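Local atomic coordinates of DyP (Bjerkandera adusta, PDB entry 3VXJ), a protein that binds heme b and, as a dye-decolorizing peroxidase, probably uses hydrogen peroxide to oxidise dyes and phenolic compounds. Residues I15-K20 / T50-L55; V67-S72 / G119-G124; D83-A88 / P209-D214; P176-W181 / H326-S331; D202-T207 / Q360-N365. All coordinates share one frame; numbering follows the deposited sequence.

Contact 1: I15-K20 / T50-L55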
# COMPACT_ATOMS: atom_id res chain seq x y z
N ILE A 15 9.94 -3.07 -5.50
CA ILE A 15 10.07 -1.66 -5.13
C ILE A 15 9.70 -0.73 -6.29
O ILE A 15 8.95 0.22 -6.11
CB ILE A 15 11.51 -1.33 -4.69
CG1 ILE A 15 11.91 -2.17 -3.48
CG2 ILE A 15 11.63 0.15 -4.37
CD1 ILE A 15 13.41 -2.14 -3.21
N LEU A 16 10.24 -1.02 -7.47
CA LEU A 16 10.20 -0.09 -8.60
C LEU A 16 9.12 -0.44 -9.62
O LEU A 16 8.49 0.45 -10.19
CB LEU A 16 11.58 -0.03 -9.27
CG LEU A 16 11.83 0.87 -10.49
CD1 LEU A 16 11.57 2.33 -10.14
CD2 LEU A 16 13.25 0.69 -11.02
N VAL A 17 8.92 -1.73 -9.84
CA VAL A 17 8.04 -2.21 -10.90
C VAL A 17 6.76 -2.81 -10.31
O VAL A 17 5.67 -2.58 -10.84
CB VAL A 17 8.78 -3.23 -11.80
CG1 VAL A 17 7.88 -3.71 -12.94
CG2 VAL A 17 10.06 -2.63 -12.36
N GLY A 18 6.91 -3.55 -9.22
CA GLY A 18 5.78 -4.25 -8.60
C GLY A 18 5.63 -5.63 -9.20
O GLY A 18 5.65 -5.79 -10.42
N MET A 19 5.46 -6.64 -8.34
CA MET A 19 5.34 -8.02 -8.81
C MET A 19 4.12 -8.27 -9.69
O MET A 19 4.19 -9.02 -10.66
CB MET A 19 5.37 -9.00 -7.63
CG MET A 19 6.72 -9.10 -6.94
SD MET A 19 6.71 -10.35 -5.66
CE MET A 19 8.41 -10.26 -5.11
N LYS A 20 3.00 -7.63 -9.35
CA LYS A 20 1.74 -7.76 -10.11
C LYS A 20 1.34 -9.22 -10.36
O LYS A 20 0.76 -9.56 -11.39
CB LYS A 20 1.80 -7.00 -11.44
CG LYS A 20 2.05 -5.51 -11.32
CD LYS A 20 1.88 -4.81 -12.66
CE LYS A 20 2.44 -3.40 -12.63
NZ LYS A 20 1.79 -2.56 -11.58
N THR A 50 14.51 -11.48 -7.28
CA THR A 50 14.07 -10.95 -8.57
C THR A 50 14.26 -9.44 -8.68
O THR A 50 13.70 -8.67 -7.88
CB THR A 50 12.60 -11.31 -8.80
OG1 THR A 50 12.40 -12.70 -8.47
CG2 THR A 50 12.21 -11.07 -10.24
N SER A 51 15.04 -9.03 -9.68
CA SER A 51 15.31 -7.62 -9.94
C SER A 51 14.22 -6.92 -10.74
O SER A 51 13.39 -7.57 -11.38
CB SER A 51 16.64 -7.48 -10.69
OG SER A 51 16.50 -7.95 -12.03
N ALA A 52 14.25 -5.59 -10.72
CA ALA A 52 13.41 -4.78 -11.58
C ALA A 52 13.61 -5.14 -13.06
O ALA A 52 12.64 -5.19 -13.83
CB ALA A 52 13.70 -3.30 -11.34
N ALA A 53 14.85 -5.43 -13.45
CA ALA A 53 15.17 -5.87 -14.82
C ALA A 53 14.40 -7.12 -15.24
O ALA A 53 13.89 -7.20 -16.36
CB ALA A 53 16.67 -6.08 -15.00
N ILE A 54 14.30 -8.11 -14.34
CA ILE A 54 13.56 -9.34 -14.64
C ILE A 54 12.07 -9.06 -14.79
O ILE A 54 11.42 -9.60 -15.69
CB ILE A 54 13.83 -10.47 -13.60
CG1 ILE A 54 15.30 -10.94 -13.65
CG2 ILE A 54 12.87 -11.65 -13.79
CD1 ILE A 54 15.72 -11.63 -14.94
N LEU A 55 11.53 -8.19 -13.93
CA LEU A 55 10.11 -7.84 -13.97
C LEU A 55 9.68 -7.11 -15.24
O LEU A 55 8.50 -7.11 -15.59
CB LEU A 55 9.71 -7.03 -12.74
CG LEU A 55 9.76 -7.73 -11.39
CD1 LEU A 55 8.97 -6.95 -10.34
CD2 LEU A 55 9.26 -9.14 -11.48
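V17 and A52 meet where the end of helix 13-16 packs against the short helix 52-55, both within the N-terminal alpha+beta barrel domain of the DyP family. The contact is apolar and rests on four side chains. V17 splits its two methyls between two residues one helical turn apart. CG1, anti to the backbone N (chi1 -179°), reaches L55 CB at 3.8 Å, while V17 CG2, anti to the carbonyl carbon, rests on A52 CB at 3.8 Å. The side chains of V17 and L55 slide past each other in opposite directions; the leucine offers its CB to the valine and its CD1 to the backbone of G18. L16 adds a second branch to the alanine: its CD2 lies 4.0 Å from A52 CB, and that methyl is therefore touched by both L16 and V17.

Helix 52-55 is held at its start by S51, the N-cap residue, whose OG accepts from I54 N at 3.2 Å. On the other segment G18 leaves the helical conformation with a positive phi of 90°, where a CB would jam against the carbonyl O of V17. Just beyond it, M19 N is bonded to D14 OD1, which ties the turn back to the preceding helix, and the M19 side chain packs on F66 and N68 of strand 65-71. F66 also touches L55, so the strand borders both segments. L55 ends on backbone: its CD1 stands 3.5 Å from G18 O and 4.1 Å from M19 N.

Contact 2: V67-S72 / G119-G124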
# COMPACT_ATOMS: atom_id res chain seq x y z
N VAL A 67 10.85 -13.45 -5.97
CA VAL A 67 11.12 -13.33 -4.54
C VAL A 67 11.89 -12.06 -4.22
O VAL A 67 12.87 -11.73 -4.88
CB VAL A 67 11.88 -14.56 -3.96
CG1 VAL A 67 11.92 -14.49 -2.42
CG2 VAL A 67 11.23 -15.87 -4.42
N ASN A 68 11.40 -11.32 -3.22
CA ASN A 68 12.11 -10.20 -2.64
C ASN A 68 12.27 -10.43 -1.14
O ASN A 68 11.60 -11.29 -0.56
CB ASN A 68 11.37 -8.88 -2.91
CG ASN A 68 11.61 -8.32 -4.33
OD1 ASN A 68 11.12 -7.23 -4.63
ND2 ASN A 68 12.32 -9.05 -5.20
N LEU A 69 13.15 -9.66 -0.51
CA LEU A 69 13.55 -9.90 0.87
C LEU A 69 13.86 -8.60 1.59
O LEU A 69 14.69 -7.81 1.14
CB LEU A 69 14.76 -10.85 0.91
CG LEU A 69 15.45 -11.15 2.25
CD1 LEU A 69 14.51 -11.84 3.24
CD2 LEU A 69 16.67 -12.00 2.00
N GLY A 70 13.18 -8.40 2.72
CA GLY A 70 13.43 -7.24 3.58
C GLY A 70 13.76 -7.64 5.00
O GLY A 70 13.41 -8.74 5.46
N PHE A 71 14.43 -6.74 5.70
CA PHE A 71 14.84 -6.94 7.09
C PHE A 71 14.31 -5.86 8.00
O PHE A 71 14.28 -4.69 7.63
CB PHE A 71 16.37 -6.97 7.20
CG PHE A 71 16.99 -8.13 6.50
CD1 PHE A 71 17.11 -9.36 7.15
CD2 PHE A 71 17.41 -8.02 5.18
CE1 PHE A 71 17.66 -10.46 6.49
CE2 PHE A 71 17.96 -9.12 4.51
CZ PHE A 71 18.09 -10.33 5.18
N SER A 72 13.92 -6.25 9.21
CA SER A 72 13.58 -5.30 10.25
C SER A 72 14.88 -4.84 10.91
O SER A 72 15.94 -5.39 10.66
CB SER A 72 12.70 -5.97 11.28
OG SER A 72 13.48 -6.88 12.05
N GLY A 119 12.63 -10.35 9.49
CA GLY A 119 12.55 -10.07 8.07
C GLY A 119 11.35 -10.70 7.43
O GLY A 119 10.56 -11.39 8.09
N VAL A 120 11.23 -10.48 6.13
CA VAL A 120 10.14 -11.03 5.34
C VAL A 120 10.62 -11.40 3.94
O VAL A 120 11.31 -10.61 3.27
CB VAL A 120 8.93 -10.04 5.29
CG1 VAL A 120 9.30 -8.68 4.67
CG2 VAL A 120 7.73 -10.69 4.60
N PHE A 121 10.28 -12.62 3.52
CA PHE A 121 10.40 -13.01 2.12
C PHE A 121 9.06 -12.73 1.47
O PHE A 121 8.02 -13.17 1.98
CB PHE A 121 10.68 -14.51 1.96
CG PHE A 121 12.03 -14.96 2.44
CD1 PHE A 121 13.10 -15.07 1.55
CD2 PHE A 121 12.21 -15.35 3.76
CE1 PHE A 121 14.34 -15.52 1.99
CE2 PHE A 121 13.45 -15.81 4.21
CZ PHE A 121 14.52 -15.90 3.32
N LEU A 122 9.06 -11.98 0.37
CA LEU A 122 7.85 -11.75 -0.42
C LEU A 122 7.95 -12.64 -1.64
O LEU A 122 8.88 -12.50 -2.42
CB LEU A 122 7.77 -10.30 -0.92
CG LEU A 122 7.81 -9.08 -0.01
CD1 LEU A 122 9.22 -8.78 0.49
CD2 LEU A 122 7.26 -7.91 -0.80
N ILE A 123 6.96 -13.51 -1.80
CA ILE A 123 6.95 -14.45 -2.92
C ILE A 123 5.72 -14.17 -3.76
O ILE A 123 4.60 -14.27 -3.26
CB ILE A 123 6.88 -15.93 -2.44
CG1 ILE A 123 7.99 -16.24 -1.43
CG2 ILE A 123 6.95 -16.88 -3.65
CD1 ILE A 123 7.76 -17.52 -0.63
N GLY A 124 5.93 -13.79 -5.02
CA GLY A 124 4.82 -13.51 -5.94
C GLY A 124 4.76 -14.61 -6.98
O GLY A 124 5.77 -14.94 -7.59
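L69 and F121 face each other as a non-hydrogen-bonded pair of strands 67-71 and 119-124, neighbours in the four-stranded antiparallel sheet of the alpha+beta barrel domain. L69 CD1 sits over the centre of the F121 ring, 3.8 Å from the centroid and 8° off the ring normal, a CH-pi contact; V67 CG1 comes to the ring's edge, 4.2 Å from F121 CD1. On the opposite face of the sheet N68 CB meets L122 CD1 at 4.0 Å.

Two hydrogen-bonded pairs set this register. N68 N donates to L122 O at 2.9 Å and L122 N returns to N68 O at 2.8 Å; G70 and V120 exchange a like pair. At G119 a CB would clash with G70 O.

Farther out, F142 meets the F121 ring edge-to-face and F29 meets it at about 40°, while L69 N, turned outward, is taken by Q12 OE1. An alanine in place of F121 would probably leave L69 CD1 without its aromatic face and open a gap beside V67, F29 and F142. Backbone bonds thus fix the register, leaving V67, L69, F121 and I123 as an aromatic and aliphatic face that packs on helices 34-48 and 128-142.

Contact 3: D83-A88 / P209-D214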
# COMPACT_ATOMS: atom_id res chain seq x y z
N ASP A 83 25.08 -0.55 11.35
CA ASP A 83 25.12 0.82 10.83
C ASP A 83 23.72 1.42 10.81
O ASP A 83 22.76 0.80 10.34
CB ASP A 83 25.69 0.86 9.41
CG ASP A 83 27.13 0.38 9.33
OD1 ASP A 83 27.91 0.57 10.29
OD2 ASP A 83 27.48 -0.18 8.28
N ASP A 84 23.60 2.63 11.34
CA ASP A 84 22.35 3.39 11.35
C ASP A 84 21.95 3.70 9.90
O ASP A 84 22.73 4.28 9.14
CB ASP A 84 22.57 4.66 12.18
CG ASP A 84 21.34 5.56 12.30
OD1 ASP A 84 20.25 5.26 11.78
OD2 ASP A 84 21.48 6.61 12.98
N LEU A 85 20.74 3.29 9.53
CA LEU A 85 20.20 3.54 8.18
C LEU A 85 19.63 4.94 7.97
O LEU A 85 19.31 5.29 6.83
CB LEU A 85 19.16 2.48 7.81
CG LEU A 85 19.69 1.13 7.36
CD1 LEU A 85 18.56 0.11 7.32
CD2 LEU A 85 20.33 1.23 5.99
N GLY A 86 19.50 5.72 9.05
CA GLY A 86 19.11 7.12 8.94
C GLY A 86 17.62 7.42 9.00
O GLY A 86 17.23 8.59 8.88
N ASP A 87 16.80 6.39 9.18
CA ASP A 87 15.35 6.60 9.28
C ASP A 87 14.91 6.70 10.74
O ASP A 87 15.36 5.93 11.57
CB ASP A 87 14.60 5.47 8.57
CG ASP A 87 13.11 5.73 8.52
OD1 ASP A 87 12.65 6.43 7.59
OD2 ASP A 87 12.41 5.26 9.44
N ALA A 88 14.02 7.65 11.04
CA ALA A 88 13.59 7.90 12.41
C ALA A 88 12.69 6.80 12.99
O ALA A 88 12.68 6.59 14.21
CB ALA A 88 12.89 9.24 12.50
N PRO A 209 24.14 4.77 5.05
CA PRO A 209 25.39 4.08 4.73
C PRO A 209 25.47 3.85 3.22
O PRO A 209 24.44 3.69 2.55
CB PRO A 209 25.26 2.73 5.46
CG PRO A 209 24.14 2.90 6.43
CD PRO A 209 23.24 3.96 5.89
N SER A 210 26.68 3.86 2.67
CA SER A 210 26.86 3.62 1.24
C SER A 210 26.22 2.31 0.79
O SER A 210 25.67 2.24 -0.31
CB SER A 210 28.34 3.67 0.86
OG SER A 210 29.05 2.55 1.37
N TRP A 211 26.25 1.28 1.64
CA TRP A 211 25.69 -0.02 1.27
C TRP A 211 24.16 0.00 1.12
O TRP A 211 23.58 -0.92 0.53
CB TRP A 211 26.14 -1.13 2.22
CG TRP A 211 25.77 -0.97 3.67
CD1 TRP A 211 26.59 -0.57 4.68
CD2 TRP A 211 24.51 -1.30 4.28
NE1 TRP A 211 25.92 -0.59 5.88
CE2 TRP A 211 24.65 -1.04 5.67
CE3 TRP A 211 23.29 -1.78 3.80
CZ2 TRP A 211 23.60 -1.23 6.57
CZ3 TRP A 211 22.25 -1.98 4.71
CH2 TRP A 211 22.41 -1.70 6.08
N ALA A 212 23.52 1.05 1.64
CA ALA A 212 22.07 1.20 1.55
C ALA A 212 21.59 1.77 0.21
O ALA A 212 20.38 1.86 -0.03
CB ALA A 212 21.54 2.05 2.71
N LEU A 213 22.52 2.12 -0.68
CA LEU A 213 22.16 2.62 -2.00
C LEU A 213 21.22 1.64 -2.71
O LEU A 213 21.48 0.43 -2.75
CB LEU A 213 23.40 2.87 -2.86
CG LEU A 213 23.17 3.44 -4.27
CD1 LEU A 213 22.61 4.84 -4.22
CD2 LEU A 213 24.48 3.41 -5.05
N ASP A 214 20.14 2.18 -3.27
CA ASP A 214 19.19 1.43 -4.11
C ASP A 214 18.35 0.42 -3.34
O ASP A 214 17.76 -0.49 -3.94
CB ASP A 214 19.88 0.80 -5.32
CG ASP A 214 20.28 1.83 -6.36
OD1 ASP A 214 19.59 2.86 -6.47
OD2 ASP A 214 21.28 1.58 -7.06
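The joint between two loops, one from the N-terminal barrel domain and one from the C-terminal peroxidase region, brings D83 and L85 against the 3-10 turn 210-212 and the P209 that precedes it. W211 NE1 donates to D83 OD2 at 2.9 Å and 162°. The oxygen receives it on its anti lone pair and lies close to the indole plane, with the carboxylate plane turned 36° from the ring.

P209 CB lies 3.4 Å above one indole face of W211, offset toward the rim, and A212 CB stands over the same face. L85 crosses the indole at about a right angle, its CD2 lying 3.6 Å from W211 CH2 and 3.6 Å from A212 CB. P209 in turn presses on the other loop, its CD 3.3 Å from D84 O and its CG 3.9 Å from D83 CB.

That loop is braced by an Asx turn, in which D84 OD1 accepts from G86 N at 2.9 Å. F429 of strand 420-430 touches L85, W211 and A212. An alanine in place of W211 would probably leave D83 OD2 without its N-H donor and open a gap beside L85 CD2. One polar bond, from an exposed aspartate, and leucine-indole packing beside it thus join the loops, away from the heme and the bound 2,6-dimethoxyphenol.

Contact 4: P176-W181 / H326-S331. With HEM (protoporphyrin IX containing Fe), chain B; 3DM (2,6-dimethoxyphenol), chain D.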
# COMPACT_ATOMS: atom_id res chain seq x y z
N PRO A 176 3.90 6.87 -8.43
CA PRO A 176 4.89 7.82 -8.94
C PRO A 176 5.78 7.15 -9.98
O PRO A 176 5.91 5.93 -10.00
CB PRO A 176 5.70 8.19 -7.69
CG PRO A 176 5.57 6.99 -6.80
CD PRO A 176 4.20 6.44 -7.05
N SER A 177 6.37 7.95 -10.85
CA SER A 177 7.37 7.47 -11.79
C SER A 177 8.70 8.10 -11.39
O SER A 177 8.78 9.31 -11.21
CB SER A 177 7.00 7.87 -13.21
OG SER A 177 7.91 7.33 -14.16
N VAL A 178 9.74 7.28 -11.24
CA VAL A 178 11.06 7.84 -10.93
C VAL A 178 11.87 8.09 -12.19
O VAL A 178 11.77 7.34 -13.17
CB VAL A 178 11.87 6.97 -9.92
CG1 VAL A 178 11.12 6.84 -8.60
CG2 VAL A 178 12.20 5.61 -10.51
N THR A 179 12.67 9.15 -12.17
CA THR A 179 13.64 9.40 -13.23
C THR A 179 14.84 8.47 -13.04
O THR A 179 15.02 7.90 -11.96
CB THR A 179 14.12 10.87 -13.25
OG1 THR A 179 14.81 11.18 -12.03
CG2 THR A 179 12.95 11.83 -13.40
N GLY A 180 15.63 8.31 -14.09
CA GLY A 180 16.83 7.46 -14.04
C GLY A 180 16.71 6.14 -14.78
O GLY A 180 17.65 5.35 -14.80
N TRP A 181 15.54 5.90 -15.37
CA TRP A 181 15.33 4.74 -16.25
C TRP A 181 14.26 5.05 -17.29
O TRP A 181 13.51 6.02 -17.15
CB TRP A 181 15.00 3.47 -15.44
CG TRP A 181 13.63 3.42 -14.79
CD1 TRP A 181 13.07 4.35 -13.95
CD2 TRP A 181 12.66 2.36 -14.91
NE1 TRP A 181 11.82 3.94 -13.56
CE2 TRP A 181 11.54 2.73 -14.13
CE3 TRP A 181 12.64 1.15 -15.61
CZ2 TRP A 181 10.40 1.92 -14.02
CZ3 TRP A 181 11.50 0.34 -15.50
CH2 TRP A 181 10.40 0.73 -14.72
N HIS A 326 5.38 11.28 -2.19
CA HIS A 326 4.97 10.19 -3.06
C HIS A 326 5.59 8.88 -2.61
O HIS A 326 6.68 8.86 -2.04
CB HIS A 326 5.32 10.50 -4.51
CG HIS A 326 4.56 11.67 -5.06
ND1 HIS A 326 3.22 11.61 -5.39
CD2 HIS A 326 4.95 12.94 -5.33
CE1 HIS A 326 2.82 12.78 -5.84
NE2 HIS A 326 3.85 13.61 -5.80
N ALA A 327 4.89 7.77 -2.86
CA ALA A 327 5.39 6.45 -2.49
C ALA A 327 4.80 5.42 -3.44
O ALA A 327 3.74 5.65 -4.02
CB ALA A 327 5.03 6.13 -1.04
N MET A 328 5.48 4.28 -3.56
CA MET A 328 5.01 3.15 -4.38
C MET A 328 4.19 2.20 -3.53
O MET A 328 4.54 1.94 -2.38
CB MET A 328 6.21 2.35 -4.92
CG MET A 328 7.13 3.10 -5.87
SD MET A 328 6.37 3.44 -7.47
CE MET A 328 7.83 3.85 -8.41
N ARG A 329 3.13 1.64 -4.10
CA ARG A 329 2.37 0.61 -3.41
C ARG A 329 2.34 -0.70 -4.18
O ARG A 329 2.25 -0.71 -5.42
CB ARG A 329 0.93 1.07 -3.15
CG ARG A 329 0.83 2.24 -2.19
CD ARG A 329 -0.57 2.87 -2.24
NE ARG A 329 -0.84 3.39 -3.57
CZ ARG A 329 -1.84 3.02 -4.36
NH1 ARG A 329 -2.74 2.15 -3.93
NH2 ARG A 329 -1.96 3.53 -5.58
N SER A 330 2.42 -1.80 -3.44
CA SER A 330 2.33 -3.14 -4.04
C SER A 330 1.49 -4.07 -3.17
O SER A 330 1.92 -5.15 -2.77
CB SER A 330 3.72 -3.72 -4.25
OG SER A 330 3.67 -4.80 -5.17
N SER A 331 0.27 -3.61 -2.88
CA SER A 331 -0.62 -4.33 -1.99
C SER A 331 -1.35 -5.46 -2.71
O SER A 331 -1.50 -5.44 -3.94
CB SER A 331 -1.64 -3.37 -1.41
OG SER A 331 -0.99 -2.27 -0.78
CHA HEM B . -5.05 4.72 -3.68
CHB HEM B . -7.67 1.33 -1.44
CHC HEM B . -4.98 1.82 2.55
CHD HEM B . -2.32 5.19 0.32
C1A HEM B . -6.02 3.79 -3.41
C2A HEM B . -7.08 3.40 -4.31
C3A HEM B . -7.81 2.46 -3.68
C4A HEM B . -7.21 2.22 -2.38
CMA HEM B . -9.05 1.72 -4.21
CAA HEM B . -7.33 4.02 -5.70
CBA HEM B . -6.59 3.36 -6.86
CGA HEM B . -5.10 3.65 -6.88
O1A HEM B . -4.69 4.79 -7.18
O2A HEM B . -4.32 2.70 -6.63
C1B HEM B . -7.17 1.15 -0.17
C2B HEM B . -7.67 0.22 0.82
C3B HEM B . -6.91 0.35 1.93
C4B HEM B . -5.92 1.37 1.65
CMB HEM B . -8.87 -0.72 0.58
CAB HEM B . -7.02 -0.42 3.26
CBB HEM B . -7.57 -1.63 3.33
C1C HEM B . -4.06 2.81 2.30
C2C HEM B . -3.11 3.34 3.26
C3C HEM B . -2.38 4.29 2.65
C4C HEM B . -2.85 4.37 1.28
CMC HEM B . -2.99 2.85 4.72
CAC HEM B . -1.23 5.16 3.22
CBC HEM B . -1.25 5.62 4.48
C1D HEM B . -2.78 5.32 -0.97
C2D HEM B . -2.12 6.12 -1.97
C3D HEM B . -2.97 5.98 -3.20
C4D HEM B . -4.05 5.11 -2.83
CMD HEM B . -0.84 6.96 -1.87
CAD HEM B . -2.68 6.68 -4.54
CBD HEM B . -3.21 8.11 -4.43
CGD HEM B . -2.94 8.90 -5.68
O1D HEM B . -3.91 9.50 -6.21
O2D HEM B . -1.78 8.94 -6.14
NA HEM B . -6.14 3.07 -2.25
NB HEM B . -6.11 1.87 0.38
NC HEM B . -3.89 3.49 1.12
ND HEM B . -3.90 4.70 -1.51
FE HEM B . -5.06 3.33 -0.53
O1 3DM D . 0.60 13.84 -7.95
C1 3DM D . 0.50 15.21 -8.11
C2 3DM D . 1.00 16.09 -7.15
O2 3DM D . 1.59 15.58 -6.03
C7 3DM D . 1.75 16.45 -4.90
C3 3DM D . 0.88 17.47 -7.37
C4 3DM D . 0.24 17.96 -8.52
C5 3DM D . -0.25 17.08 -9.48
C6 3DM D . -0.12 15.70 -9.27
O3 3DM D . -0.59 14.79 -10.17
C8 3DM D . -1.50 15.26 -11.19
O HOH W 1 -3.86 1.92 -1.29
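Heme propionate oxygen O2A is gripped by both terminal nitrogens of R329: NH2 donates at 2.7 Å and 159°, and NH1 adds a weak bond. The guanidinium lies flat against the porphyrin, with heme C3D 3.3 Å from its plane and over its centre, while O2A sits at its edge. NH1 also donates at 2.9 Å to the water bound to the heme iron, and forms a salt bridge with D171; S174 O accepts from NH2. Several partners thus fix the rotation of the group.

Across the two segments, P176 packs on the backbone just before strand 328-329 and on the M328 side chain. Its CD lies 3.2 Å from A327 O, and its CG is 3.7 Å from M328 SD. The methionine chain bends at chi2 (-70°), which places SD beside the proline ring; CE comes to 3.2 Å from P176 O. V178 CG1 touches the same methyl more loosely. P176 CB also meets H326 CB at 3.9 Å.

The H326 ring then leads away from the proline to 2,6-dimethoxyphenol, whose methoxy oxygen O2 stands 3.0 Å from H326 NE2, near the ring plane. N313 ND2 bonds both this ligand and the heme. An arginine beside the iron-bound water, across the heme from the axial H308, is typical of the distal pocket of DyP-type peroxidases.

Contact 5: D202-T207 / Q360-N365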
# COMPACT_ATOMS: atom_id res chain seq x y z
N ASP A 202 19.29 10.60 -5.70
CA ASP A 202 18.95 12.03 -5.69
C ASP A 202 17.50 12.22 -5.24
O ASP A 202 16.60 11.57 -5.76
CB ASP A 202 19.18 12.65 -7.07
CG ASP A 202 19.06 14.17 -7.06
OD1 ASP A 202 19.59 14.82 -6.13
OD2 ASP A 202 18.46 14.71 -8.01
N GLY A 203 17.30 13.13 -4.29
CA GLY A 203 15.98 13.36 -3.72
C GLY A 203 15.83 12.81 -2.31
O GLY A 203 14.99 13.27 -1.55
N ASP A 204 16.65 11.82 -1.97
CA ASP A 204 16.69 11.32 -0.60
C ASP A 204 17.50 12.30 0.24
O ASP A 204 18.56 12.76 -0.18
CB ASP A 204 17.33 9.93 -0.59
CG ASP A 204 17.31 9.28 0.79
OD1 ASP A 204 16.66 9.79 1.72
OD2 ASP A 204 17.98 8.24 0.93
N THR A 205 16.99 12.64 1.42
CA THR A 205 17.72 13.52 2.34
C THR A 205 18.21 12.81 3.60
O THR A 205 18.84 13.44 4.45
CB THR A 205 16.88 14.73 2.76
OG1 THR A 205 15.67 14.27 3.37
CG2 THR A 205 16.57 15.60 1.54
N GLY A 206 17.91 11.52 3.73
CA GLY A 206 18.32 10.76 4.92
C GLY A 206 19.79 10.39 4.88
O GLY A 206 20.37 10.24 3.80
N THR A 207 20.38 10.22 6.05
CA THR A 207 21.80 9.90 6.13
C THR A 207 22.00 8.39 6.00
O THR A 207 21.71 7.64 6.94
CB THR A 207 22.37 10.41 7.47
OG1 THR A 207 22.16 11.82 7.54
CG2 THR A 207 23.86 10.13 7.58
N GLN A 360 9.13 3.67 0.20
CA GLN A 360 9.62 5.05 0.16
C GLN A 360 11.00 5.07 0.79
O GLN A 360 11.34 4.18 1.57
CB GLN A 360 8.68 5.99 0.94
CG GLN A 360 8.45 5.57 2.40
CD GLN A 360 7.31 4.58 2.55
OE1 GLN A 360 6.15 4.91 2.29
NE2 GLN A 360 7.61 3.36 3.00
N SER A 361 11.79 6.09 0.47
CA SER A 361 13.10 6.24 1.11
C SER A 361 12.99 6.71 2.56
O SER A 361 13.86 6.39 3.37
CB SER A 361 13.97 7.20 0.31
OG SER A 361 13.36 8.48 0.30
N ILE A 362 11.95 7.49 2.87
CA ILE A 362 11.80 8.08 4.20
C ILE A 362 10.40 7.71 4.67
O ILE A 362 9.41 8.22 4.13
CB ILE A 362 11.99 9.62 4.19
CG1 ILE A 362 13.41 9.97 3.74
CG2 ILE A 362 11.71 10.23 5.58
CD1 ILE A 362 13.59 11.43 3.29
N ILE A 363 10.33 6.79 5.62
CA ILE A 363 9.04 6.30 6.12
C ILE A 363 8.15 7.47 6.54
O ILE A 363 6.96 7.52 6.20
CB ILE A 363 9.22 5.28 7.26
CG1 ILE A 363 9.88 4.01 6.72
CG2 ILE A 363 7.87 4.95 7.91
CD1 ILE A 363 10.26 2.99 7.79
N GLY A 364 8.75 8.43 7.24
CA GLY A 364 8.02 9.59 7.75
C GLY A 364 7.44 10.51 6.70
O GLY A 364 6.56 11.31 7.00
N ASN A 365 7.92 10.40 5.46
CA ASN A 365 7.45 11.23 4.36
C ASN A 365 6.45 10.52 3.44
O ASN A 365 5.77 11.18 2.66
CB ASN A 365 8.63 11.72 3.51
CG ASN A 365 9.42 12.80 4.19
OD1 ASN A 365 9.02 13.33 5.24
ND2 ASN A 365 10.55 13.14 3.59
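D204 reaches from loop 202-207 to S361 and I362 of the turn after strand 353-360. Its CB sets out past the flank of the other segment rather than straight at it, and CG, anti to the backbone N (chi1 -175°), brings the carboxylate across: CG lies 4.0 Å from S361 CB. At the tip both oxygens have polar partners. OD1 accepts from G206 N while standing 3.8 Å from I362 CD1 and equally far from S361 OG, too long for a bond between the two polar groups; that hydroxyl is bonded instead to G195 O. OD2 accepts from G200 N and forms a salt bridge with R208 NE.

I362 answers from the other side. Its CG1, anti to the carbonyl carbon, crosses the D204 side chain at a slant, also 3.8 Å from D204 OD1. The terminal CD1 goes on to T205 OG1 at 3.5 Å, the two side chains crossing at about a right angle, and comes within 4.3 Å of G206 N. One methyl therefore lies against a carboxylate oxygen and a hydroxyl, with a backbone nitrogen a little farther off, and the I362 side chain also touches R208. The contact is shallow, a surface one made by van der Waals approach.

Loop 202-207 is shaped in part by a bond of its own. D204 OD1 meets G206 N at 2.9 Å and 166°, the donor standing well above the carboxylate plane. An aspartate side-chain oxygen accepting from the backbone N two residues on makes this an Asx turn, against which I362 CD1 packs.

In the fold
Contacts 2 and 4 are buried, contacts 1 and 3 partly so, and contact 5 lies at the surface. Contacts 1 and 2 share the N-terminal domain and touch, T50 bonding to V67 and N68, yet one is apolar helix-end packing and the other paired backbone. Contact 4 is the one that holds heme and phenol; L16 of contact 1 packs on its V178 and W181, linking the N-terminal barrel domain to the C-terminal region. Contacts 3 and 5 are both loop pairs away from the heme and ligand sites, joined by D87 OD1 and I363 N; each has an Asx turn, but a side-chain hydrogen bond spans the segments in contact 3 and none does in contact 5.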